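Local coordinates for protein sulfite reductase [ferredoxin] (Mycobacterium tuberculosis, PDB 1ZJ8) that catalyses the reduction of sulfite to hydrogen sulfide with electrons from ferredoxin, using a siroheme and a [4Fe-4S] cluster, at residues Thr285-Phe288 against Arg289-Tyr293; Arg295-Ala298 against Lys299-Leu302. All coordinates share one frame; numbering follows the deposited sequence.

Contact 1 (Thr285-Phe288 against Arg289-Tyr293); sequences TSVF and RDYGY
R289 and D290 fold back over S286 at the C-terminal end of the α-helix 277-291. The last i to i+4 backbone bonds of the helix run through the contact. R289 N, D290 N and Y291 N donate to T285 O, S286 O and V287 O. G292 N still donates to F288 O at 2.8 Å, although G292 itself has left the helical conformation.

The R289 side chain can be followed outward. Its CB lies 3.7 Å from S286 O, one turn back. CG stands anti to the backbone N (chi1 177°), and the chain bends at chi3 (49°). This bend brings the guanidinium round beside D290. NE donates to D290 OD1 at 3.0 Å in a salt bridge, meeting this oxygen from above the carboxylate plane. NH2 donates to D290 OD2 at 3.3 Å, on its syn side. The grip is therefore side-on, with one nitrogen for each carboxylate oxygen. NH2 also lies 3.8 Å from S286 CB, an oblique approach beside the S286 side chain.

The polar ends have further partners outside the two segments. R289 NH1 bonds D211 O, and S286 OG bonds A282 O, one turn earlier in the helix. D290 OD2 forms a second bond with Y322 OH of helix 311-323, so the salt bridge is tied to the helix packed alongside.

Y291 is the last helical residue, and its OH bonds E321 OE1. V287 CG1 makes an apolar contact with Y291 CB at 4.3 Å. V287 O lies in the plane of the Y291 ring at its edge, 4.0 Å from CD1.

Contact 2 (Arg295-Ala298 against Lys299-Leu302); sequences RLRA and KARL. With SRM (siroheme), chain E.
K299 folds back on L296 through a type I β-turn, residues 296-299, in the loop between helices 277-291 and 302-309. K299 N donates to L296 O at 2.9 Å. The N-H comes from well above the carbonyl plane (67° out of it), not on a lone pair. K299 CB then rests 3.6 Å from L296 CB. Further out, K299 CD meets L296 CD1 at 4.0 Å, and the two side chains cross at a slant. The same CD lies 4.2 Å from R295 NH2. The charged ends of R295 and K299 remain apart, with NH2 and NZ separated by 5.0 Å. E23 lies close to both: it touches the K299 side chain and forms a long, weak ion pair with R295.

A300 comes next and is buried. Its CB packs 3.6 Å from L296 O, just after the turn. It also meets the edge of the R297 guanidinium, near its plane. That guanidinium is held mainly by a salt bridge to D174.

R301 makes no contact with 295-298 and reaches instead for the siroheme. Bends at chi2 and chi3 (56°) carry its guanidinium to two propionate groups. NH1 donates to siroheme O1D at 3.0 Å, almost straight at 174°, with O1D in the guanidinium plane. It also donates to siroheme O1C at 3.0 Å, along a more bent path. NH2 forms a salt bridge with D235, which would help to fix the rotation of the group.

One nitrogen of R301 thus bridges two carboxylates of the cofactor. Its positive charge would partly offset their negative charges and would tend to keep both propionates ionised and close together.

How the contacts relate
Contacts 1 and 2 follow one another along the chain, and their centres are 12 Å apart. The end of helix 277-291 leads into the loop that carries contact 2, and that loop leads into helix 302-309. The loop folds back on the helix end. F288 CE1 packs 3.5 Å from L302 N, and Y293 CB lies 3.3 Å from K299 O. Y293 O also touches A300 CB at 3.5 Å. F288 CE1 also touches A300 O at 3.7 Å, so F288 packs against the residues before and after R301. Their relation to the siroheme differs. Contact 2 reaches it directly through R301. In contact 1 the side chain of F288 is about 9 Å from the siroheme.

Contact 1 (Thr285-Phe288 against Arg289-Tyr293)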
ATOM      1  N   THR A 285       6.820   5.608 -17.333  1.00 41.35           N
ATOM      2  CA  THR A 285       7.087   6.662 -16.380  1.00 41.87           C
ATOM      3  C   THR A 285       7.423   7.973 -17.096  1.00 42.60           C
ATOM      4  O   THR A 285       7.070   9.056 -16.612  1.00 42.50           O
ATOM      5  CB  THR A 285       8.235   6.276 -15.443  1.00 41.91           C
ATOM      6  OG1 THR A 285       8.000   4.957 -14.929  1.00 41.98           O
ATOM      7  CG2 THR A 285       8.341   7.263 -14.282  1.00 41.47           C
ATOM      8  N   SER A 286       8.109   7.867 -18.240  1.00 43.50           N
ATOM      9  CA  SER A 286       8.512   9.048 -19.035  1.00 43.77           C
ATOM     10  C   SER A 286       7.314   9.733 -19.669  1.00 44.22           C
ATOM     11  O   SER A 286       7.238  10.959 -19.697  1.00 44.03           O
ATOM     12  CB  SER A 286       9.519   8.645 -20.103  1.00 43.75           C
ATOM     13  OG  SER A 286      10.656   8.034 -19.495  1.00 43.47           O
ATOM     14  N   VAL A 287       6.356   8.945 -20.138  1.00 44.96           N
ATOM     15  CA  VAL A 287       5.120   9.532 -20.636  1.00 45.64           C
ATOM     16  C   VAL A 287       4.419  10.292 -19.517  1.00 46.33           C
ATOM     17  O   VAL A 287       3.986  11.423 -19.712  1.00 46.77           O
ATOM     18  CB  VAL A 287       4.154   8.492 -21.196  1.00 45.78           C
ATOM     19  CG1 VAL A 287       2.868   9.182 -21.695  1.00 45.55           C
ATOM     20  CG2 VAL A 287       4.834   7.677 -22.304  1.00 45.68           C
ATOM     21  N   PHE A 288       4.317   9.673 -18.346  1.00 46.98           N
ATOM     22  CA  PHE A 288       3.724  10.332 -17.181  1.00 47.27           C
ATOM     23  C   PHE A 288       4.372  11.694 -16.965  1.00 47.72           C
ATOM     24  O   PHE A 288       3.687  12.709 -16.915  1.00 48.17           O
ATOM     25  CB  PHE A 288       3.873   9.446 -15.917  1.00 47.37           C
ATOM     26  CG  PHE A 288       3.227  10.014 -14.653  1.00 47.35           C
ATOM     27  CD1 PHE A 288       1.943  10.586 -14.679  1.00 47.48           C
ATOM     28  CD2 PHE A 288       3.891   9.938 -13.424  1.00 47.62           C
ATOM     29  CE1 PHE A 288       1.348  11.096 -13.519  1.00 46.81           C
ATOM     30  CE2 PHE A 288       3.296  10.454 -12.247  1.00 47.55           C
ATOM     31  CZ  PHE A 288       2.023  11.033 -12.306  1.00 47.23           C
ATOM     32  N   ARG A 289       5.695  11.712 -16.846  1.00 48.40           N
ATOM     33  CA  ARG A 289       6.432  12.956 -16.569  1.00 48.43           C
ATOM     34  C   ARG A 289       6.121  14.018 -17.621  1.00 48.78           C
ATOM     35  O   ARG A 289       5.844  15.175 -17.286  1.00 49.12           O
ATOM     36  CB  ARG A 289       7.941  12.699 -16.509  1.00 48.52           C
ATOM     37  CG  ARG A 289       8.823  13.967 -16.303  1.00 48.65           C
ATOM     38  CD  ARG A 289      10.295  13.717 -16.656  1.00 48.12           C
ATOM     39  NE  ARG A 289      10.398  13.062 -17.959  1.00 48.47           N
ATOM     40  CZ  ARG A 289      11.472  12.435 -18.431  1.00 48.03           C
ATOM     41  NH1 ARG A 289      12.597  12.369 -17.721  1.00 48.05           N
ATOM     42  NH2 ARG A 289      11.411  11.863 -19.632  1.00 47.86           N
ATOM     43  N   ASP A 290       6.136  13.618 -18.890  1.00 48.87           N
ATOM     44  CA  ASP A 290       6.043  14.575 -19.996  1.00 48.86           C
ATOM     45  C   ASP A 290       4.592  15.002 -20.347  1.00 49.11           C
ATOM     46  O   ASP A 290       4.357  16.158 -20.729  1.00 49.19           O
ATOM     47  CB  ASP A 290       6.801  14.004 -21.216  1.00 48.64           C
ATOM     48  CG  ASP A 290       8.321  13.787 -20.936  1.00 47.80           C
ATOM     49  OD1 ASP A 290       8.902  14.502 -20.098  1.00 47.20           O
ATOM     50  OD2 ASP A 290       8.944  12.901 -21.551  1.00 46.01           O
ATOM     51  N   TYR A 291       3.627  14.098 -20.189  1.00 49.30           N
ATOM     52  CA  TYR A 291       2.235  14.366 -20.589  1.00 49.55           C
ATOM     53  C   TYR A 291       1.201  14.345 -19.442  1.00 49.95           C
ATOM     54  O   TYR A 291       0.021  14.658 -19.658  1.00 50.33           O
ATOM     55  CB  TYR A 291       1.801  13.349 -21.648  1.00 49.49           C
ATOM     56  CG  TYR A 291       2.417  13.519 -23.037  1.00 49.84           C
ATOM     57  CD1 TYR A 291       3.728  13.089 -23.307  1.00 49.55           C
ATOM     58  CD2 TYR A 291       1.661  14.060 -24.101  1.00 49.10           C
ATOM     59  CE1 TYR A 291       4.271  13.224 -24.594  1.00 49.58           C
ATOM     60  CE2 TYR A 291       2.189  14.193 -25.373  1.00 48.50           C
ATOM     61  CZ  TYR A 291       3.489  13.781 -25.617  1.00 49.16           C
ATOM     62  OH  TYR A 291       4.000  13.920 -26.884  1.00 48.94           O
ATOM     63  N   GLY A 292       1.618  13.963 -18.235  1.00 50.09           N
ATOM     64  CA  GLY A 292       0.732  14.033 -17.076  1.00 50.03           C
ATOM     65  C   GLY A 292       0.375  15.467 -16.711  1.00 50.09           C
ATOM     66  O   GLY A 292       1.185  16.381 -16.870  1.00 50.12           O
ATOM     67  N   TYR A 293      -0.840  15.657 -16.208  1.00 50.30           N
ATOM     68  CA  TYR A 293      -1.342  16.988 -15.858  1.00 50.43           C
ATOM     69  C   TYR A 293      -0.635  17.543 -14.620  1.00 50.73           C
ATOM     70  O   TYR A 293      -0.342  16.795 -13.692  1.00 50.87           O
ATOM     71  CB  TYR A 293      -2.854  16.929 -15.635  1.00 49.99           C
ATOM     72  CG  TYR A 293      -3.626  16.299 -16.780  1.00 49.60           C
ATOM     73  CD1 TYR A 293      -3.221  16.462 -18.103  1.00 49.65           C
ATOM     74  CD2 TYR A 293      -4.779  15.564 -16.545  1.00 49.82           C
ATOM     75  CE1 TYR A 293      -3.941  15.896 -19.164  1.00 49.72           C
ATOM     76  CE2 TYR A 293      -5.519  15.002 -17.611  1.00 50.03           C
ATOM     77  CZ  TYR A 293      -5.089  15.174 -18.919  1.00 49.54           C
ATOM     78  OH  TYR A 293      -5.788  14.620 -19.978  1.00 49.10           O
TER

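Contact 2 (Arg295-Ala298 against Lys299-Leu302)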
ATOM      1  N   ARG A 295      -1.596  20.856 -13.211  1.00 51.93           N
ATOM      2  CA  ARG A 295      -2.405  22.037 -12.965  1.00 52.21           C
ATOM      3  C   ARG A 295      -3.226  21.898 -11.670  1.00 52.36           C
ATOM      4  O   ARG A 295      -2.917  22.546 -10.674  1.00 52.29           O
ATOM      5  CB  ARG A 295      -3.311  22.269 -14.177  1.00 52.29           C
ATOM      6  CG  ARG A 295      -4.162  23.510 -14.093  1.00 52.26           C
ATOM      7  CD  ARG A 295      -4.984  23.651 -15.347  1.00 52.50           C
ATOM      8  NE  ARG A 295      -6.014  22.618 -15.429  1.00 52.81           N
ATOM      9  CZ  ARG A 295      -7.205  22.680 -14.831  1.00 52.61           C
ATOM     10  NH1 ARG A 295      -7.540  23.722 -14.073  1.00 52.80           N
ATOM     11  NH2 ARG A 295      -8.070  21.681 -14.981  1.00 52.59           N
ATOM     12  N   LEU A 296      -4.270  21.070 -11.692  1.00 52.53           N
ATOM     13  CA  LEU A 296      -5.017  20.744 -10.472  1.00 52.62           C
ATOM     14  C   LEU A 296      -4.283  19.636  -9.706  1.00 52.75           C
ATOM     15  O   LEU A 296      -4.002  18.565 -10.256  1.00 52.93           O
ATOM     16  CB  LEU A 296      -6.456  20.293 -10.784  1.00 52.45           C
ATOM     17  CG  LEU A 296      -7.427  21.324 -11.385  1.00 52.65           C
ATOM     18  CD1 LEU A 296      -8.801  20.717 -11.750  1.00 51.70           C
ATOM     19  CD2 LEU A 296      -7.598  22.527 -10.453  1.00 53.01           C
ATOM     20  N   ARG A 297      -3.997  19.896  -8.433  1.00 52.91           N
ATOM     21  CA  ARG A 297      -3.342  18.924  -7.540  1.00 52.77           C
ATOM     22  C   ARG A 297      -4.099  17.607  -7.414  1.00 52.70           C
ATOM     23  O   ARG A 297      -3.486  16.556  -7.336  1.00 53.06           O
ATOM     24  CB  ARG A 297      -3.194  19.516  -6.140  1.00 52.51           C
ATOM     25  CG  ARG A 297      -2.011  19.007  -5.408  1.00 52.57           C
ATOM     26  CD  ARG A 297      -0.749  19.677  -5.912  1.00 53.25           C
ATOM     27  NE  ARG A 297       0.463  18.995  -5.451  1.00 53.89           N
ATOM     28  CZ  ARG A 297       1.044  17.965  -6.075  1.00 54.01           C
ATOM     29  NH1 ARG A 297       0.518  17.428  -7.179  1.00 54.39           N
ATOM     30  NH2 ARG A 297       2.149  17.440  -5.571  1.00 53.47           N
ATOM     31  N   ALA A 298      -5.424  17.670  -7.396  1.00 52.68           N
ATOM     32  CA  ALA A 298      -6.253  16.467  -7.360  1.00 52.87           C
ATOM     33  C   ALA A 298      -6.661  15.968  -8.753  1.00 52.97           C
ATOM     34  O   ALA A 298      -7.551  15.125  -8.862  1.00 53.06           O
ATOM     35  CB  ALA A 298      -7.498  16.716  -6.527  1.00 53.09           C
ATOM     36  N   LYS A 299      -6.040  16.490  -9.813  1.00 53.06           N
ATOM     37  CA  LYS A 299      -6.291  15.997 -11.174  1.00 52.91           C
ATOM     38  C   LYS A 299      -4.951  15.818 -11.898  1.00 52.84           C
ATOM     39  O   LYS A 299      -4.832  16.076 -13.104  1.00 52.71           O
ATOM     40  CB  LYS A 299      -7.217  16.963 -11.924  1.00 53.12           C
ATOM     41  CG  LYS A 299      -7.898  16.419 -13.217  1.00 53.41           C
ATOM     42  CD  LYS A 299      -8.118  17.590 -14.230  1.00 53.22           C
ATOM     43  CE  LYS A 299      -8.369  17.142 -15.667  1.00 53.00           C
ATOM     44  NZ  LYS A 299      -9.811  17.129 -16.020  1.00 53.51           N
ATOM     45  N   ALA A 300      -3.957  15.339 -11.142  1.00 52.62           N
ATOM     46  CA  ALA A 300      -2.574  15.236 -11.605  1.00 52.04           C
ATOM     47  C   ALA A 300      -2.138  13.804 -11.931  1.00 51.61           C
ATOM     48  O   ALA A 300      -1.186  13.606 -12.683  1.00 51.68           O
ATOM     49  CB  ALA A 300      -1.644  15.846 -10.551  1.00 52.32           C
ATOM     50  N   ARG A 301      -2.841  12.817 -11.385  1.00 51.06           N
ATOM     51  CA  ARG A 301      -2.394  11.422 -11.436  1.00 50.74           C
ATOM     52  C   ARG A 301      -2.627  10.746 -12.779  1.00 50.54           C
ATOM     53  O   ARG A 301      -3.528  11.125 -13.540  1.00 50.55           O
ATOM     54  CB  ARG A 301      -3.090  10.621 -10.337  1.00 50.56           C
ATOM     55  CG  ARG A 301      -2.733  11.168  -8.989  1.00 49.96           C
ATOM     56  CD  ARG A 301      -2.676  10.135  -7.947  1.00 48.62           C
ATOM     57  NE  ARG A 301      -1.761   9.055  -8.264  1.00 47.48           N
ATOM     58  CZ  ARG A 301      -1.546   8.035  -7.446  1.00 47.53           C
ATOM     59  NH1 ARG A 301      -2.146   7.999  -6.270  1.00 48.04           N
ATOM     60  NH2 ARG A 301      -0.710   7.067  -7.782  1.00 47.85           N
ATOM     61  N   LEU A 302      -1.822   9.722 -13.045  1.00 50.09           N
ATOM     62  CA  LEU A 302      -1.816   9.088 -14.344  1.00 49.95           C
ATOM     63  C   LEU A 302      -3.188   8.542 -14.753  1.00 49.92           C
ATOM     64  O   LEU A 302      -3.551   8.599 -15.931  1.00 50.24           O
ATOM     65  CB  LEU A 302      -0.776   7.977 -14.378  1.00 50.15           C
ATOM     66  CG  LEU A 302      -0.605   7.248 -15.718  1.00 50.34           C
ATOM     67  CD1 LEU A 302      -0.270   8.254 -16.809  1.00 50.86           C
ATOM     68  CD2 LEU A 302       0.475   6.177 -15.616  1.00 49.90           C
TER
HETATM   69 FE   SRM E 557      -1.207   6.635   1.360  1.00 36.68          FE
HETATM   70  CHA SRM E 557      -1.292  10.003   1.929  1.00 39.33           C
HETATM   71  CHB SRM E 557      -0.800   6.106   4.642  1.00 37.03           C
HETATM   72  CHC SRM E 557      -1.080   3.431   0.806  1.00 31.66           C
HETATM   73  CHD SRM E 557      -3.615   6.984  -1.093  1.00 36.19           C
HETATM   74  NA  SRM E 557      -0.877   7.822   2.935  1.00 38.55           N
HETATM   75  C1A SRM E 557      -0.819   9.172   2.966  1.00 39.78           C
HETATM   76  C2A SRM E 557      -0.203   9.722   4.216  1.00 40.69           C
HETATM   77  CMA SRM E 557       1.240  10.036   3.968  1.00 40.05           C
HETATM   78  CDA SRM E 557      -0.989  10.865   4.797  1.00 42.56           C
HETATM   79  CEA SRM E 557      -0.495  12.266   4.625  1.00 44.84           C
HETATM   80  O3A SRM E 557      -0.401  12.726   3.482  1.00 47.29           O
HETATM   81  O4A SRM E 557      -0.179  12.957   5.605  1.00 46.66           O
HETATM   82  C3A SRM E 557      -0.353   8.550   5.125  1.00 40.44           C
HETATM   83  CAA SRM E 557       0.799   8.328   6.046  1.00 40.25           C
HETATM   84  CBA SRM E 557       0.423   9.121   7.270  1.00 41.43           C
HETATM   85  CCA SRM E 557       0.970   8.485   8.506  1.00 42.67           C
HETATM   86  O1A SRM E 557       0.939   7.239   8.610  1.00 41.33           O
HETATM   87  O2A SRM E 557       1.464   9.226   9.390  1.00 43.03           O
HETATM   88  C4A SRM E 557      -0.673   7.428   4.197  1.00 39.08           C
HETATM   89  NB  SRM E 557      -0.832   5.084   2.509  1.00 35.16           N
HETATM   90  C1B SRM E 557      -0.637   4.990   3.826  1.00 34.63           C
HETATM   91  C2B SRM E 557      -0.224   3.631   4.314  1.00 33.18           C
HETATM   92  CMB SRM E 557       0.819   3.649   5.396  1.00 32.44           C
HETATM   93  CDB SRM E 557      -1.445   2.964   4.854  1.00 33.03           C
HETATM   94  CEB SRM E 557      -1.307   1.596   5.420  1.00 33.40           C
HETATM   95  O3B SRM E 557      -1.457   1.354   6.637  1.00 33.18           O
HETATM   96  O4B SRM E 557      -1.025   0.696   4.628  1.00 34.85           O
HETATM   97  C3B SRM E 557       0.204   3.018   2.998  1.00 32.49           C
HETATM   98  CAB SRM E 557       1.650   3.322   2.705  1.00 32.29           C
HETATM   99  CBB SRM E 557       2.263   2.305   1.792  1.00 31.87           C
HETATM  100  CCB SRM E 557       3.620   2.763   1.342  1.00 31.13           C
HETATM  101  O1B SRM E 557       4.641   2.289   1.835  1.00 31.81           O
HETATM  102  O2B SRM E 557       3.746   3.597   0.450  1.00 33.57           O
HETATM  103  C4B SRM E 557      -0.592   3.863   2.041  1.00 33.82           C
HETATM  104  NC  SRM E 557      -2.224   5.455   0.217  1.00 33.63           N
HETATM  105  C1C SRM E 557      -1.913   4.165  -0.024  1.00 31.18           C
HETATM  106  C2C SRM E 557      -2.773   3.543  -0.919  1.00 32.91           C
HETATM  107  CDC SRM E 557      -2.928   2.094  -1.241  1.00 33.13           C
HETATM  108  CEC SRM E 557      -2.093   1.441  -2.272  1.00 32.44           C
HETATM  109  O3C SRM E 557      -1.116   2.049  -2.765  1.00 31.81           O
HETATM  110  O4C SRM E 557      -2.442   0.298  -2.600  1.00 32.69           O
HETATM  111  C3C SRM E 557      -3.514   4.580  -1.400  1.00 33.32           C
HETATM  112  CAC SRM E 557      -4.563   4.304  -2.427  1.00 33.48           C
HETATM  113  CBC SRM E 557      -4.170   3.915  -3.836  1.00 32.83           C
HETATM  114  CCC SRM E 557      -3.788   5.169  -4.602  1.00 32.31           C
HETATM  115  O1C SRM E 557      -2.720   5.784  -4.332  1.00 28.39           O
HETATM  116  O2C SRM E 557      -4.594   5.563  -5.483  1.00 31.62           O
HETATM  117  C4C SRM E 557      -3.126   5.727  -0.757  1.00 34.77           C
HETATM  118  ND  SRM E 557      -1.984   8.210   0.354  1.00 37.36           N
HETATM  119  C1D SRM E 557      -3.058   8.101  -0.444  1.00 37.00           C
HETATM  120  C2D SRM E 557      -3.657   9.368  -0.578  1.00 38.32           C
HETATM  121  CAD SRM E 557      -4.441   9.777  -1.812  1.00 37.48           C
HETATM  122  CBD SRM E 557      -3.715  10.465  -2.926  1.00 39.18           C
HETATM  123  CCD SRM E 557      -4.358  10.799  -4.242  1.00 40.36           C
HETATM  124  O1D SRM E 557      -3.909  10.215  -5.254  1.00 41.96           O
HETATM  125  O2D SRM E 557      -5.306  11.626  -4.318  1.00 37.19           O
HETATM  126  C3D SRM E 557      -2.895  10.244   0.175  1.00 37.58           C
HETATM  127  CDD SRM E 557      -2.862  11.738  -0.005  1.00 38.97           C
HETATM  128  CED SRM E 557      -2.111  12.416  -1.130  1.00 39.54           C
HETATM  129  O3D SRM E 557      -1.296  11.802  -1.818  1.00 39.68           O
HETATM  130  O4D SRM E 557      -2.296  13.613  -1.393  1.00 38.84           O
HETATM  131  C4D SRM E 557      -1.862   9.516   0.744  1.00 38.45           C